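Klebicin C activity (Klebsiella pneumoniae, PDB 7NNA) is a Klebsiella toxin whose crystallised portion, a Tol-binding domain, probably takes part in import of the toxin through the efflux channel TolC. Local coordinates at residues T81-I86 / A97-F102; L76-T81 / I103-A108; D70-A75 / E111-A116. One frame throughout, in Å; residues are numbered along the deposited sequence. Where two conformers were deposited one is given.

Helix 14-79 runs out from the N-terminal end of the model, gives way to a loop, and helix 93-197 carries the chain back alongside it. Along the outgoing helix the first residues to take part are those of contact 3 (70-75), followed by 76-81 of contact 2 and then 81-86 of contact 1, Thr81 being common to the last two. Their partners follow in reverse order on helix 93-197: 97-102, 103-108 and 111-116. The closed loops therefore nest without crossing, contact 1 inside contact 2 and contact 2 inside contact 3. Contacts 2 and 3 join the two helices; contact 1 lays the connecting loop on the returning helix.

Contact 1. Residues T81-I86 / A97-F102; sequences TRPTVI and AAMAEF
The Phe102 ring has Arg82 CA over one face and Thr81 OG1 at its edge. With CG anti to its backbone N (chi1 168°), Phe102 reaches from helix 93-197 to set that face against the loop. Arg82 CA makes a CH-pi contact, 3.7 Å from the Phe102 centroid and 17° off the ring normal. The Arg82 chain continues over the far rim of the ring and bends at chi3, so that Phe102 CE2 ends up 3.7 Å above the Arg82 guanidinium plane, over its centre. The two planes are 61° apart: the ring points its rim at the guanidinium face, and no flat stack forms. At the ring edge, Thr81 OG1 stands 3.6 Å from Phe102 CD1; its polar partners are Asn78 O and Arg105 NH2. Asn78 and Asn79 of helix 14-79 also touch Phe102.

Pro83 faces the helix and lies across its surface. Pro83 CD meets Phe102 CB at 3.6 Å, while Pro83 CB packs on Ala98 CB at 4.1 Å. Met99, present as selenomethionine, bends at chi2 and chi3 and curls toward the loop. Met99 SE passes 4.1 Å from Pro83 CG, and the Met99 CE tip lies 3.9 Å from Val85 CG2, where the two chains cross obliquely.

No hydrogen bond links 81-86 to 97-102. Between these two segments the loop is held by apolar and CH-pi packing, with the charged guanidinium resting against an aromatic rim; the polar tie from Thr81 to the same helix goes to Arg105.

Contact 2. Residues L76-T81 / I103-A108; sequences LQNNKT and IGRQKA
Three side-chain hydrogen bonds span this contact, two of them donated by Arg105. Arg105 NE points its hydrogen at Asn78 OD1, 2.9 Å away, with an N-H...O angle of 157°. The bond uses an OD1 lone pair and lies within the guanidinium plane, although the Asn78 amide is turned 89° against that plane. Asn78 reaches across with CG anti to its backbone N, whereas Arg105 starts with CG beside its own N and then bends at chi3. The bend turns the edge that carries NE and NH2 toward helix 14-79. The second bond runs from Arg105 NH2 to Thr81 OG1 at 3.0 Å.

Thr81 OG1 donates a hydrogen bond to Asn78 O, 2.8 Å away. Asn78 O also accepts from Thr81 N at 2.9 Å, so one carbonyl takes two donors from the same residue. The hydroxyl is gripped on both sides, as acceptor from Arg105 and donor to Asn78. Asn78 thereby meets the arginine twice, directly through OD1 and indirectly through its carbonyl and the threonine.

The third bond is separate: Gln106 NE2 gives a hydrogen to Asn79 OD1 at 2.9 Å. The donor sits 48° out of the Asn79 carbonyl plane, away from a lone pair, and the side chains cross at about a right angle. Extended beyond CG, Gln106 spans the gap between the helices.

Asn78 also touches Ile109 of helix 93-197. Along that helix Arg105 and Gln106 lie in sequence between Phe102 and Ile109, and their bonds join the last turn of helix 14-79 to the returning helix just before the chain enters the loop.

Contact 3. Residues D70-A75 / E111-A116; sequences DVVDRA and EARKKA
Apolar packing carries the centre of this contact, and Val71 is its main element. Val71 CG1, anti to the backbone N, reaches straight onto the facing backbone and lies 3.5 Å from Arg113 CA. Val71 CG1 is also 3.7 Å from Arg113 CB and 4.2 Å from Ala112 CB. The other branch, Val71 CG2, meets Ala116 CB at 4.3 Å, so the forked side chain spreads along one turn of helix 93-197 from Ala112 to Ala116. Val71 and Ala116 are both buried, and His67 of helix 14-79 also touches Ala116.

Contacts of the two arginines flank this centre. Arg113 uses its stem carbons: Val72 and this stem lie side by side and point the same way, with Val72 CG2 3.9 Å from Arg113 CD. Arg74 uses its tip, which comes near Ala112, Arg74 NH2 being 4.2 Å from Ala112 CB in a loose contact without a hydrogen bond.

Ionic interactions run along the helix and not across the contact. Arg113, bent at chi2 and chi3, pairs NH2 with Glu110 OE2 and NH1 with Glu117 OE1, leaving its aliphatic stem to pack on Val72. Glu110 is also bridged by Lys114 NZ.

The axes of the two short segments approach to 9.3 Å and run antiparallel at 162°. The signed crossing of -162° agrees with a left-handed twist. Small alanines opposite a branched valine, with charged residues at the margins, fit an antiparallel two-helix coiled coil, the helical hairpin that makes up most of this domain.

Contact 1. Residues T81-I86 / A97-F102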
loop_
_atom_site.group_PDB
_atom_site.type_symbol
_atom_site.label_atom_id
_atom_site.label_comp_id
_atom_site.label_asym_id
_atom_site.label_seq_id
_atom_site.Cartn_x
_atom_site.Cartn_y
_atom_site.Cartn_z
ATOM N N THR A 81 10.196 36.575 43.831
ATOM C CA THR A 81 10.010 36.692 45.278
ATOM C C THR A 81 11.259 36.331 46.084
ATOM O O THR A 81 11.177 36.259 47.322
ATOM C CB THR A 81 8.822 35.790 45.760
ATOM O OG1 THR A 81 9.177 34.409 45.706
ATOM C CG2 THR A 81 7.549 36.015 44.942
ATOM N N ARG A 82 12.412 36.085 45.423
ATOM C CA ARG A 82 13.646 35.737 46.160
ATOM C C ARG A 82 13.981 36.844 47.206
ATOM O O ARG A 82 14.109 38.006 46.852
ATOM C CB ARG A 82 14.858 35.620 45.195
ATOM C CG ARG A 82 16.154 35.159 45.880
ATOM C CD ARG A 82 17.359 35.333 44.954
ATOM N NE ARG A 82 17.170 34.471 43.769
ATOM C CZ ARG A 82 17.565 33.196 43.710
ATOM N NH1 ARG A 82 18.254 32.653 44.728
ATOM N NH2 ARG A 82 17.251 32.448 42.659
ATOM N N PRO A 83 14.085 36.486 48.486
ATOM C CA PRO A 83 14.436 37.501 49.508
ATOM C C PRO A 83 15.928 37.832 49.544
ATOM O O PRO A 83 16.743 37.077 49.036
ATOM C CB PRO A 83 14.022 36.833 50.850
ATOM C CG PRO A 83 14.133 35.374 50.577
ATOM C CD PRO A 83 13.911 35.145 49.068
ATOM N N THR A 84 16.292 38.937 50.237
ATOM C CA THR A 84 17.689 39.336 50.391
ATOM C C THR A 84 18.168 38.913 51.752
ATOM O O THR A 84 17.580 39.313 52.755
ATOM C CB THR A 84 17.788 40.868 50.239
ATOM O OG1 THR A 84 17.659 41.112 48.834
ATOM C CG2 THR A 84 19.112 41.446 50.750
ATOM N N VAL A 85 19.239 38.101 51.787
ATOM C CA VAL A 85 19.896 37.606 53.014
ATOM C C VAL A 85 21.403 37.739 52.751
ATOM O O VAL A 85 22.024 36.852 52.130
ATOM C CB VAL A 85 19.526 36.141 53.346
ATOM C CG1 VAL A 85 20.290 35.676 54.581
ATOM C CG2 VAL A 85 18.017 35.980 53.540
ATOM N N ILE A 86 21.964 38.885 53.139
ATOM C CA ILE A 86 23.356 39.177 52.840
ATOM C C ILE A 86 24.266 39.045 54.082
ATOM O O ILE A 86 25.383 38.548 53.934
ATOM C CB ILE A 86 23.516 40.540 52.089
ATOM C CG1 ILE A 86 22.693 41.666 52.757
ATOM C CG2 ILE A 86 23.070 40.352 50.618
ATOM C CD1 ILE A 86 23.253 43.267 52.563
ATOM N N ALA A 97 13.256 32.212 57.705
ATOM C CA ALA A 97 11.999 31.582 57.257
ATOM C C ALA A 97 11.698 32.048 55.832
ATOM O O ALA A 97 11.262 31.243 55.032
ATOM C CB ALA A 97 10.848 31.980 58.164
ATOM N N ALA A 98 11.957 33.325 55.503
ATOM C CA ALA A 98 11.698 33.810 54.137
ATOM C C ALA A 98 12.535 33.066 53.114
ATOM O O ALA A 98 12.032 32.706 52.031
ATOM C CB ALA A 98 11.958 35.323 54.049
HETATM N N MSE A 99 13.819 32.853 53.424
HETATM C CA MSE A 99 14.681 32.169 52.472
HETATM C C MSE A 99 14.308 30.707 52.369
HETATM O O MSE A 99 14.160 30.163 51.256
HETATM C CB MSE A 99 16.171 32.319 52.857
HETATM C CG MSE A 99 17.078 31.679 51.818
HETATM SE SE MSE A 99 16.907 32.441 50.033
HETATM C CE MSE A 99 18.013 33.903 50.297
ATOM N N ALA A 100 14.077 30.057 53.526
ATOM C CA ALA A 100 13.751 28.622 53.508
ATOM C C ALA A 100 12.461 28.352 52.694
ATOM O O ALA A 100 12.386 27.390 51.891
ATOM C CB ALA A 100 13.625 28.091 54.956
ATOM N N GLU A 101 11.435 29.225 52.893
ATOM C CA GLU A 101 10.195 29.076 52.135
ATOM C C GLU A 101 10.379 29.346 50.642
ATOM O O GLU A 101 9.782 28.645 49.798
ATOM C CB GLU A 101 9.129 30.038 52.705
ATOM C CG GLU A 101 8.606 29.568 54.060
ATOM C CD GLU A 101 7.698 30.557 54.777
ATOM O OE1 GLU A 101 7.179 31.486 54.111
ATOM O OE2 GLU A 101 7.506 30.399 56.006
ATOM N N PHE A 102 11.213 30.341 50.277
ATOM C CA PHE A 102 11.488 30.598 48.860
ATOM C C PHE A 102 12.187 29.357 48.234
ATOM O O PHE A 102 11.837 28.933 47.113
ATOM C CB PHE A 102 12.399 31.864 48.693
ATOM C CG PHE A 102 12.925 31.965 47.272
ATOM C CD1 PHE A 102 12.114 32.443 46.249
ATOM C CD2 PHE A 102 14.225 31.570 46.960
ATOM C CE1 PHE A 102 12.580 32.468 44.924
ATOM C CE2 PHE A 102 14.681 31.611 45.649
ATOM C CZ PHE A 102 13.834 32.001 44.635
#

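Contact 2. Residues L76-T81 / I103-A108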
loop_
_atom_site.group_PDB
_atom_site.type_symbol
_atom_site.label_atom_id
_atom_site.label_comp_id
_atom_site.label_asym_id
_atom_site.label_seq_id
_atom_site.Cartn_x
_atom_site.Cartn_y
_atom_site.Cartn_z
ATOM N N LEU A 76 9.687 31.357 36.789
ATOM C CA LEU A 76 10.215 32.704 36.651
ATOM C C LEU A 76 9.420 33.741 37.457
ATOM O O LEU A 76 10.006 34.694 37.945
ATOM C CB LEU A 76 10.356 33.097 35.184
ATOM C CG LEU A 76 11.176 32.093 34.306
ATOM C CD1 LEU A 76 11.290 32.611 32.871
ATOM C CD2 LEU A 76 12.556 31.769 34.921
ATOM N N GLN A 77 8.126 33.506 37.664
ATOM C CA GLN A 77 7.311 34.357 38.509
ATOM C C GLN A 77 7.736 34.163 39.955
ATOM O O GLN A 77 7.912 35.137 40.671
ATOM C CB GLN A 77 5.836 33.963 38.387
ATOM C CG GLN A 77 5.223 34.197 37.031
ATOM C CD GLN A 77 5.214 35.651 36.687
ATOM O OE1 GLN A 77 4.986 36.527 37.548
ATOM N NE2 GLN A 77 5.462 35.943 35.408
ATOM N N ASN A 78 7.892 32.900 40.417
ATOM C CA ASN A 78 8.300 32.654 41.803
ATOM C C ASN A 78 9.696 33.250 42.056
ATOM O O ASN A 78 9.941 33.762 43.133
ATOM C CB ASN A 78 8.369 31.141 42.069
ATOM C CG ASN A 78 8.848 30.867 43.496
ATOM O OD1 ASN A 78 8.281 31.391 44.466
ATOM N ND2 ASN A 78 9.946 30.155 43.634
ATOM N N ASN A 79 10.598 33.217 41.042
ATOM C CA ASN A 79 11.962 33.744 41.236
ATOM C C ASN A 79 11.990 35.233 41.586
ATOM O O ASN A 79 12.904 35.677 42.293
ATOM C CB ASN A 79 12.800 33.409 40.008
ATOM C CG ASN A 79 13.085 31.929 39.946
ATOM O OD1 ASN A 79 12.908 31.191 40.943
ATOM N ND2 ASN A 79 13.512 31.449 38.776
ATOM N N LYS A 80 10.924 35.967 41.212
ATOM C CA LYS A 80 10.830 37.387 41.614
ATOM C C LYS A 80 10.710 37.567 43.091
ATOM O O LYS A 80 10.973 38.672 43.555
ATOM C CB LYS A 80 9.618 38.064 40.941
ATOM C CG LYS A 80 9.644 37.897 39.423
ATOM C CD LYS A 80 10.769 38.628 38.794
ATOM C CE LYS A 80 10.649 38.668 37.262
ATOM N NZ LYS A 80 9.240 38.616 36.790
ATOM N N THR A 81 10.196 36.575 43.831
ATOM C CA THR A 81 10.010 36.692 45.278
ATOM C C THR A 81 11.259 36.331 46.084
ATOM O O THR A 81 11.177 36.259 47.322
ATOM C CB THR A 81 8.822 35.790 45.760
ATOM O OG1 THR A 81 9.177 34.409 45.706
ATOM C CG2 THR A 81 7.549 36.015 44.942
ATOM N N ILE A 103 13.193 28.780 48.944
ATOM C CA ILE A 103 13.908 27.626 48.389
ATOM C C ILE A 103 12.962 26.452 48.218
ATOM O O ILE A 103 13.010 25.784 47.185
ATOM C CB ILE A 103 15.099 27.262 49.323
ATOM C CG1 ILE A 103 16.117 28.408 49.379
ATOM C CG2 ILE A 103 15.772 25.933 48.862
ATOM C CD1 ILE A 103 17.353 28.056 50.336
ATOM N N GLY A 104 12.050 26.250 49.176
ATOM C CA GLY A 104 11.078 25.152 49.101
ATOM C C GLY A 104 10.182 25.313 47.884
ATOM O O GLY A 104 9.875 24.335 47.196
ATOM N N ARG A 105 9.735 26.559 47.614
ATOM C CA ARG A 105 8.871 26.830 46.442
ATOM C C ARG A 105 9.658 26.642 45.148
ATOM O O ARG A 105 9.141 26.068 44.192
ATOM C CB ARG A 105 8.414 28.282 46.461
ATOM C CG ARG A 105 7.255 28.553 47.453
ATOM C CD ARG A 105 6.620 29.886 47.200
ATOM N NE ARG A 105 7.588 31.007 47.212
ATOM C CZ ARG A 105 7.887 31.749 48.276
ATOM N NH1 ARG A 105 7.464 31.389 49.488
ATOM N NH2 ARG A 105 8.688 32.801 48.152
ATOM N N GLN A 106 10.921 27.100 45.116
ATOM C CA GLN A 106 11.724 26.929 43.882
ATOM C C GLN A 106 12.020 25.423 43.584
ATOM O O GLN A 106 11.978 24.979 42.427
ATOM C CB GLN A 106 13.009 27.766 43.997
ATOM C CG GLN A 106 13.821 27.786 42.707
ATOM C CD GLN A 106 15.038 28.634 42.885
ATOM O OE1 GLN A 106 15.910 28.323 43.702
ATOM N NE2 GLN A 106 15.107 29.719 42.181
ATOM N N LYS A 107 12.271 24.624 44.620
ATOM C CA LYS A 107 12.551 23.203 44.485
ATOM C C LYS A 107 11.294 22.454 44.028
ATOM O O LYS A 107 11.398 21.481 43.222
ATOM C CB LYS A 107 12.967 22.605 45.866
ATOM C CG LYS A 107 14.383 22.971 46.287
ATOM C CD LYS A 107 15.458 21.990 45.771
ATOM C CE LYS A 107 16.898 22.418 46.015
ATOM N NZ LYS A 107 17.899 21.441 45.448
ATOM N N ALA A 108 10.110 22.858 44.567
ATOM C CA ALA A 108 8.838 22.207 44.191
ATOM C C ALA A 108 8.475 22.508 42.742
ATOM O O ALA A 108 7.961 21.618 42.012
ATOM C CB ALA A 108 7.711 22.635 45.108
#

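Contact 3. Residues D70-A75 / E111-A116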
loop_
_atom_site.group_PDB
_atom_site.type_symbol
_atom_site.label_atom_id
_atom_site.label_comp_id
_atom_site.label_asym_id
_atom_site.label_seq_id
_atom_site.Cartn_x
_atom_site.Cartn_y
_atom_site.Cartn_z
ATOM N N ASP A 70 4.363 26.639 30.403
ATOM C CA ASP A 70 3.602 27.211 31.537
ATOM C C ASP A 70 4.271 26.977 32.934
ATOM O O ASP A 70 4.181 27.816 33.839
ATOM C CB ASP A 70 2.214 26.587 31.560
ATOM C CG ASP A 70 1.376 26.923 30.358
ATOM O OD1 ASP A 70 1.642 27.976 29.712
ATOM O OD2 ASP A 70 0.464 26.144 30.053
ATOM N N VAL A 71 4.901 25.804 33.125
ATOM C CA VAL A 71 5.599 25.499 34.375
ATOM C C VAL A 71 6.882 26.330 34.438
ATOM O O VAL A 71 7.232 26.884 35.519
ATOM C CB VAL A 71 5.878 23.976 34.556
ATOM C CG1 VAL A 71 6.652 23.731 35.850
ATOM C CG2 VAL A 71 4.566 23.194 34.574
ATOM N N VAL A 72 7.588 26.477 33.290
ATOM C CA VAL A 72 8.758 27.378 33.279
ATOM C C VAL A 72 8.330 28.853 33.692
ATOM O O VAL A 72 9.025 29.487 34.469
ATOM C CB VAL A 72 9.508 27.335 31.922
ATOM C CG1 VAL A 72 10.567 28.420 31.875
ATOM C CG2 VAL A 72 10.159 25.954 31.693
ATOM N N ASP A 73 7.208 29.366 33.176
ATOM C CA ASP A 73 6.722 30.711 33.574
ATOM C C ASP A 73 6.364 30.776 35.070
ATOM O O ASP A 73 6.546 31.816 35.703
ATOM C CB ASP A 73 5.483 31.116 32.767
ATOM C CG ASP A 73 5.739 31.511 31.324
ATOM O OD1 ASP A 73 6.915 31.831 30.983
ATOM O OD2 ASP A 73 4.767 31.527 30.544
ATOM N N ARG A 74 5.871 29.677 35.640
ATOM C CA ARG A 74 5.584 29.625 37.097
ATOM C C ARG A 74 6.914 29.776 37.877
ATOM O O ARG A 74 6.974 30.486 38.871
ATOM C CB ARG A 74 4.966 28.263 37.412
ATOM C CG ARG A 74 4.527 28.017 38.837
ATOM C CD ARG A 74 3.935 26.591 39.024
ATOM N NE ARG A 74 3.000 26.186 37.960
ATOM C CZ ARG A 74 2.626 24.925 37.730
ATOM N NH1 ARG A 74 1.801 24.641 36.727
ATOM N NH2 ARG A 74 3.091 23.940 38.484
ATOM N N ALA A 75 7.996 29.153 37.388
ATOM C CA ALA A 75 9.309 29.280 38.025
ATOM C C ALA A 75 9.777 30.711 37.958
ATOM O O ALA A 75 10.221 31.246 38.975
ATOM C CB ALA A 75 10.321 28.355 37.334
ATOM N N GLU A 111 10.605 20.366 40.536
ATOM C CA GLU A 111 10.115 18.975 40.386
ATOM C C GLU A 111 9.002 18.881 39.376
ATOM O O GLU A 111 8.991 17.971 38.547
ATOM C CB GLU A 111 9.649 18.407 41.736
ATOM C CG GLU A 111 10.824 18.209 42.676
ATOM C CD GLU A 111 11.812 17.098 42.322
ATOM O OE1 GLU A 111 12.974 17.176 42.787
ATOM O OE2 GLU A 111 11.438 16.150 41.596
ATOM N N ALA A 112 8.082 19.826 39.395
ATOM C CA ALA A 112 6.976 19.850 38.430
ATOM C C ALA A 112 7.492 20.136 37.004
ATOM O O ALA A 112 6.930 19.661 36.004
ATOM C CB ALA A 112 5.972 20.924 38.840
ATOM N N ARG A 113 8.545 20.908 36.886
ATOM C CA ARG A 113 9.112 21.255 35.557
ATOM C C ARG A 113 9.830 20.037 35.002
ATOM O O ARG A 113 9.678 19.718 33.820
ATOM C CB ARG A 113 10.094 22.443 35.703
ATOM C CG ARG A 113 10.466 23.015 34.295
ATOM C CD ARG A 113 11.899 23.600 34.292
ATOM N NE ARG A 113 12.890 22.591 34.715
ATOM C CZ ARG A 113 13.374 21.601 33.963
ATOM N NH1 ARG A 113 13.075 21.526 32.663
ATOM N NH2 ARG A 113 14.171 20.692 34.496
ATOM N N LYS A 114 10.559 19.308 35.857
ATOM C CA LYS A 114 11.253 18.079 35.426
ATOM C C LYS A 114 10.245 17.056 34.910
ATOM O O LYS A 114 10.500 16.388 33.881
ATOM C CB LYS A 114 12.039 17.480 36.617
ATOM C CG LYS A 114 13.439 18.073 36.782
ATOM C CD LYS A 114 14.258 17.259 37.835
ATOM C CE LYS A 114 15.740 17.637 37.871
ATOM N NZ LYS A 114 16.089 19.079 38.335
ATOM N N LYS A 115 9.102 16.934 35.585
ATOM C CA LYS A 115 8.063 16.005 35.141
ATOM C C LYS A 115 7.403 16.485 33.848
ATOM O O LYS A 115 7.218 15.678 32.920
ATOM C CB LYS A 115 7.031 15.837 36.251
ATOM C CG LYS A 115 5.952 14.831 35.931
ATOM C CD LYS A 115 4.797 14.959 36.880
ATOM C CE LYS A 115 3.794 13.850 36.655
ATOM N NZ LYS A 115 2.598 14.071 37.484
ATOM N N ALA A 116 7.081 17.796 33.734
ATOM C CA ALA A 116 6.495 18.298 32.474
ATOM C C ALA A 116 7.476 18.090 31.297
ATOM O O ALA A 116 7.044 17.757 30.150
ATOM C CB ALA A 116 6.135 19.760 32.577
#